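Local coordinates for heparin binding protein (Homo sapiens, PDB 1A7S), which binds heparin and bacterial lipopolysaccharide as a neutrophil-granule serine protease homologue, killing many Gram-negative bacteria and attracting monocytes and fibroblasts, at residues L179-S190 with P200-L208; R8-A16 with T102-L110. One frame throughout, in Å; residues are numbered along the deposited sequence.

Contact 1. Residues L179-S190 with P200-L208; sequences LVCEGLAHGVAS and PDFFTRVAL
Phe203 packs one ring face on Leu179 and lies beside Ala189 in the antiparallel sheet of the C-terminal barrel of a chymotrypsin-like fold, where strand 184-190 pairs with strand 201-205. CB of Phe203 sits 3.8 Å from Gly187 CA, passing a residue that has no side chain. With CG turned beside its own backbone N (chi1 -66°), the ring runs along the sheet: CD2 reaches Ala189 N at 3.3 Å, CE2 meets the Ala189 methyl, and CD1 and CZ each lie near a methyl of Leu179. Leu179 CB stands over that face, 3.8 Å from the Phe203 ring centroid, a CH-pi contact in which the two side chains cross at about a right angle. On the opposite surface of the sheet Val188 touches Val206 through their CG2 methyls, close to Met37 of the other barrel. Thr204 N gives a 2.8 Å bond to Val188 O, and Ser190 N bonds Phe202 O. Thr204 OG1 is hydrogen-bonded to the backbone O of Asp89; in one of its two conformers Ser190 OG bonds the Asp89 carboxylate. At the classic bulge that His186 and Gly187 form opposite Leu179, Val206 N donates to His186 O from above the carbonyl plane, and one water bridges that same oxygen, His186 ND1 and Ala207 N.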
loop_
_atom_site.group_PDB
_atom_site.type_symbol
_atom_site.label_atom_id
_atom_site.label_comp_id
_atom_site.label_asym_id
_atom_site.label_seq_id
_atom_site.Cartn_x
_atom_site.Cartn_y
_atom_site.Cartn_z
ATOM N N LEU A 179 -1.942 -0.827 5.080
ATOM C CA LEU A 179 -2.869 -1.106 6.205
ATOM C C LEU A 179 -2.459 -0.124 7.319
ATOM O O LEU A 179 -1.299 -0.167 7.746
ATOM C CB LEU A 179 -2.668 -2.567 6.696
ATOM C CG LEU A 179 -3.522 -2.896 7.945
ATOM C CD1 LEU A 179 -4.983 -2.979 7.561
ATOM C CD2 LEU A 179 -3.041 -4.214 8.556
ATOM N N VAL A 180 -3.399 0.736 7.756
ATOM C CA VAL A 180 -3.125 1.715 8.756
ATOM C C VAL A 180 -3.850 1.341 10.054
ATOM O O VAL A 180 -5.051 1.214 10.054
ATOM C CB VAL A 180 -3.551 3.129 8.324
ATOM C CG1 VAL A 180 -3.271 4.100 9.405
ATOM C CG2 VAL A 180 -2.768 3.485 7.031
ATOM N N CYS A 181 -3.070 1.183 11.093
ATOM C CA CYS A 181 -3.615 0.873 12.423
ATOM C C CYS A 181 -2.942 1.842 13.393
ATOM O O CYS A 181 -1.729 1.965 13.383
ATOM C CB CYS A 181 -3.314 -0.578 12.857
ATOM S SG CYS A 181 -3.534 -1.862 11.651
ATOM N N GLU A 182 -3.727 2.511 14.239
ATOM C CA GLU A 182 -3.198 3.366 15.258
ATOM C C GLU A 182 -2.201 4.413 14.690
ATOM O O GLU A 182 -1.170 4.697 15.233
ATOM C CB GLU A 182 -2.506 2.575 16.381
ATOM C CG GLU A 182 -3.309 1.438 16.968
ATOM C CD GLU A 182 -2.683 0.504 17.962
ATOM O OE1 GLU A 182 -1.535 0.025 17.875
ATOM O OE2 GLU A 182 -3.468 0.118 18.840
ATOM N N GLY A 183 -2.590 4.894 13.510
ATOM C CA GLY A 183 -1.884 5.951 12.791
ATOM C C GLY A 183 -0.646 5.532 12.067
ATOM O O GLY A 183 0.020 6.395 11.470
ATOM N N LEU A 184 -0.298 4.244 12.051
ATOM C CA LEU A 184 0.938 3.759 11.476
ATOM C C LEU A 184 0.700 2.752 10.343
ATOM O O LEU A 184 -0.288 2.006 10.359
ATOM C CB LEU A 184 1.791 3.064 12.527
ATOM C CG LEU A 184 2.177 3.881 13.762
ATOM C CD1 LEU A 184 2.978 3.043 14.728
ATOM C CD2 LEU A 184 2.957 5.133 13.359
ATOM N N ALA A 185 1.666 2.701 9.436
ATOM C CA ALA A 185 1.645 1.695 8.323
ATOM C C ALA A 185 2.134 0.359 8.805
ATOM O O ALA A 185 3.298 -0.004 8.753
ATOM C CB ALA A 185 2.563 2.210 7.207
ATOM N N HIS A 186 1.204 -0.463 9.348
ATOM C CA HIS A 186 1.573 -1.789 9.873
ATOM C C HIS A 186 1.558 -2.839 8.801
ATOM O O HIS A 186 2.119 -3.911 9.036
ATOM C CB HIS A 186 0.582 -2.157 11.006
ATOM C CG HIS A 186 0.996 -1.666 12.337
ATOM N ND1 HIS A 186 2.047 -2.249 12.994
ATOM C CD2 HIS A 186 0.568 -0.576 13.068
ATOM C CE1 HIS A 186 2.189 -1.572 14.161
ATOM N NE2 HIS A 186 1.312 -0.574 14.194
ATOM N N GLY A 187 0.972 -2.600 7.633
ATOM C CA GLY A 187 0.946 -3.569 6.612
ATOM C C GLY A 187 1.027 -2.949 5.207
ATOM O O GLY A 187 0.728 -1.812 5.014
ATOM N N VAL A 188 1.436 -3.809 4.277
ATOM C CA VAL A 188 1.434 -3.527 2.851
ATOM C C VAL A 188 0.594 -4.634 2.177
ATOM O O VAL A 188 0.907 -5.803 2.350
ATOM C CB VAL A 188 2.851 -3.525 2.260
ATOM C CG1 VAL A 188 2.803 -3.426 0.741
ATOM C CG2 VAL A 188 3.651 -2.343 2.827
ATOM N N ALA A 189 -0.481 -4.260 1.469
ATOM C CA ALA A 189 -1.359 -5.284 0.923
ATOM C C ALA A 189 -0.629 -6.217 -0.011
ATOM O O ALA A 189 0.072 -5.789 -0.947
ATOM C CB ALA A 189 -2.557 -4.628 0.222
ATOM N N SER A 190 -0.753 -7.514 0.241
ATOM C CA SER A 190 -0.035 -8.524 -0.500
ATOM C C SER A 190 -0.921 -9.455 -1.264
ATOM O O SER A 190 -0.840 -9.531 -2.503
ATOM C CB SER A 190 0.964 -9.246 0.342
ATOM O OG SER A 190 1.677 -10.252 -0.244
ATOM N N PRO A 200 -8.942 -14.310 5.211
ATOM C CA PRO A 200 -8.387 -13.029 5.604
ATOM C C PRO A 200 -7.616 -12.362 4.437
ATOM O O PRO A 200 -7.265 -13.001 3.482
ATOM C CB PRO A 200 -7.401 -13.426 6.702
ATOM C CG PRO A 200 -7.060 -14.802 6.451
ATOM C CD PRO A 200 -8.197 -15.448 5.722
ATOM N N ASP A 201 -7.353 -11.095 4.613
ATOM C CA ASP A 201 -6.404 -10.369 3.741
ATOM C C ASP A 201 -5.022 -10.509 4.399
ATOM O O ASP A 201 -4.900 -10.381 5.614
ATOM C CB ASP A 201 -6.790 -8.898 3.658
ATOM C CG ASP A 201 -7.976 -8.681 2.714
ATOM O OD1 ASP A 201 -8.224 -9.594 1.890
ATOM O OD2 ASP A 201 -8.496 -7.542 2.747
ATOM N N PHE A 202 -4.009 -10.715 3.546
ATOM C CA PHE A 202 -2.655 -10.804 4.016
ATOM C C PHE A 202 -1.872 -9.548 3.605
ATOM O O PHE A 202 -1.749 -9.256 2.414
ATOM C CB PHE A 202 -1.961 -12.048 3.389
ATOM C CG PHE A 202 -2.456 -13.335 3.954
ATOM C CD1 PHE A 202 -3.711 -13.810 3.612
ATOM C CD2 PHE A 202 -1.704 -14.076 4.836
ATOM C CE1 PHE A 202 -4.168 -15.012 4.048
ATOM C CE2 PHE A 202 -2.133 -15.289 5.283
ATOM C CZ PHE A 202 -3.361 -15.769 4.938
ATOM N N PHE A 203 -1.291 -8.898 4.623
ATOM C CA PHE A 203 -0.458 -7.736 4.448
ATOM C C PHE A 203 0.954 -8.064 4.925
ATOM O O PHE A 203 1.135 -8.747 5.929
ATOM C CB PHE A 203 -0.996 -6.561 5.331
ATOM C CG PHE A 203 -2.341 -6.067 4.912
ATOM C CD1 PHE A 203 -3.492 -6.624 5.354
ATOM C CD2 PHE A 203 -2.430 -4.958 4.091
ATOM C CE1 PHE A 203 -4.734 -6.195 4.987
ATOM C CE2 PHE A 203 -3.668 -4.457 3.718
ATOM C CZ PHE A 203 -4.819 -5.107 4.121
ATOM N N THR A 204 1.952 -7.602 4.219
ATOM C CA THR A 204 3.339 -7.740 4.711
ATOM C C THR A 204 3.466 -7.025 6.018
ATOM O O THR A 204 2.973 -5.895 6.156
ATOM C CB THR A 204 4.268 -7.107 3.652
ATOM O OG1 THR A 204 3.923 -7.727 2.433
ATOM C CG2 THR A 204 5.753 -7.302 4.044
ATOM N N ARG A 205 4.076 -7.660 7.010
ATOM C CA ARG A 205 4.228 -7.093 8.333
ATOM C C ARG A 205 5.370 -6.080 8.343
ATOM O O ARG A 205 6.526 -6.427 8.500
ATOM C CB ARG A 205 4.452 -8.208 9.337
ATOM C CG ARG A 205 4.457 -7.697 10.795
ATOM C CD ARG A 205 4.659 -8.859 11.828
ATOM N NE ARG A 205 3.408 -9.644 11.904
ATOM C CZ ARG A 205 2.435 -9.464 12.786
ATOM N NH1 ARG A 205 2.436 -8.361 13.573
ATOM N NH2 ARG A 205 1.442 -10.292 12.868
ATOM N N VAL A 206 5.030 -4.828 8.185
ATOM C CA VAL A 206 5.975 -3.732 8.021
ATOM C C VAL A 206 6.977 -3.670 9.147
ATOM O O VAL A 206 8.175 -3.409 8.928
ATOM C CB VAL A 206 5.281 -2.407 7.804
ATOM C CG1 VAL A 206 6.264 -1.231 7.763
ATOM C CG2 VAL A 206 4.500 -2.387 6.496
ATOM N N ALA A 207 6.527 -3.880 10.367
ATOM C CA ALA A 207 7.410 -3.737 11.515
ATOM C C ALA A 207 8.601 -4.691 11.499
ATOM O O ALA A 207 9.609 -4.430 12.152
ATOM C CB ALA A 207 6.647 -3.877 12.810
ATOM N N LEU A 208 8.498 -5.777 10.757
ATOM C CA LEU A 208 9.653 -6.697 10.653
ATOM C C LEU A 208 10.784 -6.082 9.862
ATOM O O LEU A 208 11.906 -6.583 9.915
ATOM C CB LEU A 208 9.227 -7.986 9.972
ATOM C CG LEU A 208 8.261 -8.889 10.698
ATOM C CD1 LEU A 208 7.911 -10.084 9.822
ATOM C CD2 LEU A 208 8.868 -9.267 12.042
HETATM O O HOH W 1 3.706 -4.205 11.266
#

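Contact 2. Residues R8-A16 with T102-L110; sequences RPRQFPFLA and TSSVTILPL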
loop_
_atom_site.group_PDB
_atom_site.type_symbol
_atom_site.label_atom_id
_atom_site.label_comp_id
_atom_site.label_asym_id
_atom_site.label_seq_id
_atom_site.Cartn_x
_atom_site.Cartn_y
_atom_site.Cartn_z
ATOM N N ARG A 8 -13.273 10.657 0.796
ATOM C CA ARG A 8 -13.316 12.054 0.484
ATOM C C ARG A 8 -11.949 12.536 0.025
ATOM O O ARG A 8 -10.925 11.932 0.314
ATOM C CB ARG A 8 -13.738 12.817 1.760
ATOM C CG ARG A 8 -15.243 12.442 2.022
ATOM C CD ARG A 8 -15.803 12.968 3.222
ATOM N NE ARG A 8 -16.027 14.434 3.159
ATOM C CZ ARG A 8 -16.725 15.065 4.055
ATOM N NH1 ARG A 8 -17.384 14.410 5.012
ATOM N NH2 ARG A 8 -16.669 16.375 4.077
ATOM N N PRO A 9 -11.922 13.679 -0.708
ATOM C CA PRO A 9 -10.624 14.196 -1.127
ATOM C C PRO A 9 -9.741 14.429 0.103
ATOM O O PRO A 9 -10.182 14.957 1.104
ATOM C CB PRO A 9 -10.972 15.496 -1.835
ATOM C CG PRO A 9 -12.343 15.268 -2.368
ATOM C CD PRO A 9 -13.034 14.435 -1.284
ATOM N N ARG A 10 -8.517 14.021 0.040
ATOM C CA ARG A 10 -7.455 14.197 1.028
ATOM C C ARG A 10 -7.701 13.373 2.247
ATOM O O ARG A 10 -6.962 13.563 3.237
ATOM C CB ARG A 10 -7.266 15.687 1.380
ATOM C CG ARG A 10 -7.297 16.628 0.215
ATOM C CD ARG A 10 -6.888 18.024 0.592
ATOM N NE ARG A 10 -7.632 18.601 1.696
ATOM C CZ ARG A 10 -8.830 19.229 1.602
ATOM N NH1 ARG A 10 -9.420 19.371 0.437
ATOM N NH2 ARG A 10 -9.364 19.750 2.679
ATOM N N GLN A 11 -8.647 12.430 2.229
ATOM C CA GLN A 11 -8.872 11.623 3.441
ATOM C C GLN A 11 -7.648 10.726 3.707
ATOM O O GLN A 11 -7.366 10.473 4.884
ATOM C CB GLN A 11 -10.109 10.752 3.251
ATOM C CG GLN A 11 -10.496 9.990 4.511
ATOM C CD GLN A 11 -11.811 9.278 4.381
ATOM O OE1 GLN A 11 -12.589 9.479 3.399
ATOM N NE2 GLN A 11 -12.104 8.342 5.268
ATOM N N PHE A 12 -6.996 10.243 2.659
ATOM C CA PHE A 12 -5.792 9.419 2.755
ATOM C C PHE A 12 -4.676 10.016 1.939
ATOM O O PHE A 12 -4.310 9.553 0.844
ATOM C CB PHE A 12 -6.114 7.995 2.249
ATOM C CG PHE A 12 -7.271 7.394 3.030
ATOM C CD1 PHE A 12 -7.121 6.862 4.267
ATOM C CD2 PHE A 12 -8.548 7.345 2.502
ATOM C CE1 PHE A 12 -8.144 6.271 4.951
ATOM C CE2 PHE A 12 -9.586 6.793 3.133
ATOM C CZ PHE A 12 -9.424 6.259 4.401
ATOM N N PRO A 13 -4.106 11.131 2.451
ATOM C CA PRO A 13 -3.219 11.952 1.597
ATOM C C PRO A 13 -1.812 11.379 1.381
ATOM O O PRO A 13 -1.046 11.929 0.584
ATOM C CB PRO A 13 -3.209 13.288 2.295
ATOM C CG PRO A 13 -3.494 13.011 3.723
ATOM C CD PRO A 13 -4.348 11.781 3.763
ATOM N N PHE A 14 -1.490 10.268 1.994
ATOM C CA PHE A 14 -0.277 9.536 1.797
ATOM C C PHE A 14 -0.366 8.535 0.671
ATOM O O PHE A 14 0.619 7.875 0.350
ATOM C CB PHE A 14 0.173 8.857 3.104
ATOM C CG PHE A 14 -0.968 8.088 3.729
ATOM C CD1 PHE A 14 -1.363 6.884 3.243
ATOM C CD2 PHE A 14 -1.706 8.654 4.802
ATOM C CE1 PHE A 14 -2.479 6.206 3.737
ATOM C CE2 PHE A 14 -2.808 7.978 5.284
ATOM C CZ PHE A 14 -3.212 6.796 4.762
ATOM N N LEU A 15 -1.553 8.303 0.116
ATOM C CA LEU A 15 -1.755 7.244 -0.810
ATOM C C LEU A 15 -1.088 7.509 -2.172
ATOM O O LEU A 15 -1.211 8.641 -2.689
ATOM C CB LEU A 15 -3.212 6.967 -1.090
ATOM C CG LEU A 15 -4.014 6.186 -0.181
ATOM C CD1 LEU A 15 -5.406 5.971 -0.793
ATOM C CD2 LEU A 15 -3.414 4.838 0.255
ATOM N N ALA A 16 -0.514 6.477 -2.721
ATOM C CA ALA A 16 0.027 6.537 -4.074
ATOM C C ALA A 16 -0.771 5.647 -4.999
ATOM O O ALA A 16 -1.241 4.594 -4.602
ATOM C CB ALA A 16 1.474 5.996 -4.028
ATOM N N THR A 102 2.006 18.817 1.036
ATOM C CA THR A 102 0.900 19.716 0.832
ATOM C C THR A 102 -0.311 19.141 1.543
ATOM O O THR A 102 -0.268 18.072 2.100
ATOM C CB THR A 102 0.568 19.864 -0.673
ATOM O OG1 THR A 102 0.075 18.583 -1.104
ATOM C CG2 THR A 102 1.803 20.155 -1.495
ATOM N N SER A 103 -1.429 19.884 1.438
ATOM C CA SER A 103 -2.645 19.331 2.075
ATOM C C SER A 103 -3.077 18.044 1.392
ATOM O O SER A 103 -3.833 17.254 2.005
ATOM C CB SER A 103 -3.721 20.433 1.980
ATOM O OG SER A 103 -3.970 20.735 0.625
ATOM N N SER A 104 -2.612 17.767 0.175
ATOM C CA SER A 104 -3.054 16.504 -0.502
ATOM C C SER A 104 -1.966 15.427 -0.544
ATOM O O SER A 104 -2.264 14.362 -1.057
ATOM C CB SER A 104 -3.445 16.834 -1.967
ATOM O OG SER A 104 -4.536 17.689 -2.025
ATOM N N VAL A 105 -0.779 15.748 -0.058
ATOM C CA VAL A 105 0.361 14.808 -0.107
ATOM C C VAL A 105 1.087 14.893 1.246
ATOM O O VAL A 105 1.710 15.906 1.599
ATOM C CB VAL A 105 1.304 15.135 -1.245
ATOM C CG1 VAL A 105 2.540 14.221 -1.202
ATOM C CG2 VAL A 105 0.625 15.003 -2.616
ATOM N N THR A 106 1.021 13.785 1.988
ATOM C CA THR A 106 1.655 13.697 3.288
ATOM C C THR A 106 2.369 12.338 3.410
ATOM O O THR A 106 2.162 11.429 2.613
ATOM C CB THR A 106 0.547 13.707 4.426
ATOM O OG1 THR A 106 -0.239 12.523 4.256
ATOM C CG2 THR A 106 -0.251 14.941 4.417
ATOM N N ILE A 107 3.223 12.262 4.415
ATOM C CA ILE A 107 3.998 11.066 4.702
ATOM C C ILE A 107 3.250 10.258 5.766
ATOM O O ILE A 107 2.821 10.749 6.804
ATOM C CB ILE A 107 5.406 11.443 5.190
ATOM C CG1 ILE A 107 6.206 12.091 4.050
ATOM C CG2 ILE A 107 6.129 10.295 5.856
ATOM C CD1 ILE A 107 7.488 12.799 4.542
ATOM N N LEU A 108 3.193 8.946 5.539
ATOM C CA LEU A 108 2.592 8.000 6.475
ATOM C C LEU A 108 3.710 7.434 7.384
ATOM O O LEU A 108 4.653 6.856 6.873
ATOM C CB LEU A 108 1.998 6.823 5.679
ATOM C CG LEU A 108 1.313 5.730 6.492
ATOM C CD1 LEU A 108 0.168 6.269 7.300
ATOM C CD2 LEU A 108 0.822 4.629 5.563
ATOM N N PRO A 109 3.582 7.595 8.691
ATOM C CA PRO A 109 4.621 7.100 9.605
ATOM C C PRO A 109 4.595 5.592 9.772
ATOM O O PRO A 109 3.577 4.930 9.556
ATOM C CB PRO A 109 4.259 7.778 10.964
ATOM C CG PRO A 109 2.887 8.245 10.840
ATOM C CD PRO A 109 2.569 8.405 9.387
ATOM N N LEU A 110 5.747 5.072 10.164
ATOM C CA LEU A 110 5.986 3.647 10.274
ATOM C C LEU A 110 6.070 3.201 11.723
ATOM O O LEU A 110 6.510 3.945 12.582
ATOM C CB LEU A 110 7.338 3.300 9.607
ATOM C CG LEU A 110 7.499 3.672 8.148
ATOM C CD1 LEU A 110 8.949 3.501 7.708
ATOM C CD2 LEU A 110 6.613 2.747 7.272
#
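Pro13 and Phe14, inside the type I turn of residues 12-15, run beside the extended Val105 and Thr106, and one backbone bond joins them: Thr106 N to Pro13 O, 3.1 Å, with the N-H well above the carbonyl plane. Two CA-H...O contacts flank it, Val105 CA to Pro13 O and Phe14 CA to Thr106 O. Phe14 then lays its ring across Leu108. Its CG stands between the backbone N and the carbonyl carbon (chi1 50°), which turns the ring over the leucine. There Leu108 CD1 lies 4.0 Å from the Phe14 ring centroid, almost on the normal, a CH-pi contact; Leu108 CD2 covers the side of the ring at Phe14 CD1, and the CB atoms of the two residues meet at 3.8 Å. The other face of the ring is backed by the carbonyl carbon of Phe12, while Thr106 OG1 comes to the ring edge. That hydroxyl oxygen also rests 3.3 Å from Pro13 CG. At the exposed end Arg10 lies alongside the 102-105 turn, its CD 3.5 Å from Ser103 O; in one of its two conformers Ser104 OG also lies beside this methylene and is hydrogen-bonded to Ser67. Leu30 of strand 23-32 bonds through its backbone to both Phe14 and Leu108. The arrangement is that of a chymotrypsin-like protease fold, in which the linker between the two barrels passes across the segment leading into the first strand of the N-terminal barrel.

Overall arrangement
From the N terminus, the chain passes through residues 8-16 into the N-terminal barrel, whose six strands are complete by residue 95. Contact 2 then closes this long loop by bringing 102-110 back beside the entry segment. The linker continues into the second sheet, where contact 1 closes a short loop between strands 184-192 and 201-205. The two contacts follow in series, neither nesting nor crossing, and their centres are about 16 Å apart. They meet directly: Ala185 N probably bonds Pro109 O at 2.9 Å, and the Ala185 methyl packs on Leu108. The inter-barrel linker thus touches the start of one barrel and a hairpin of the other.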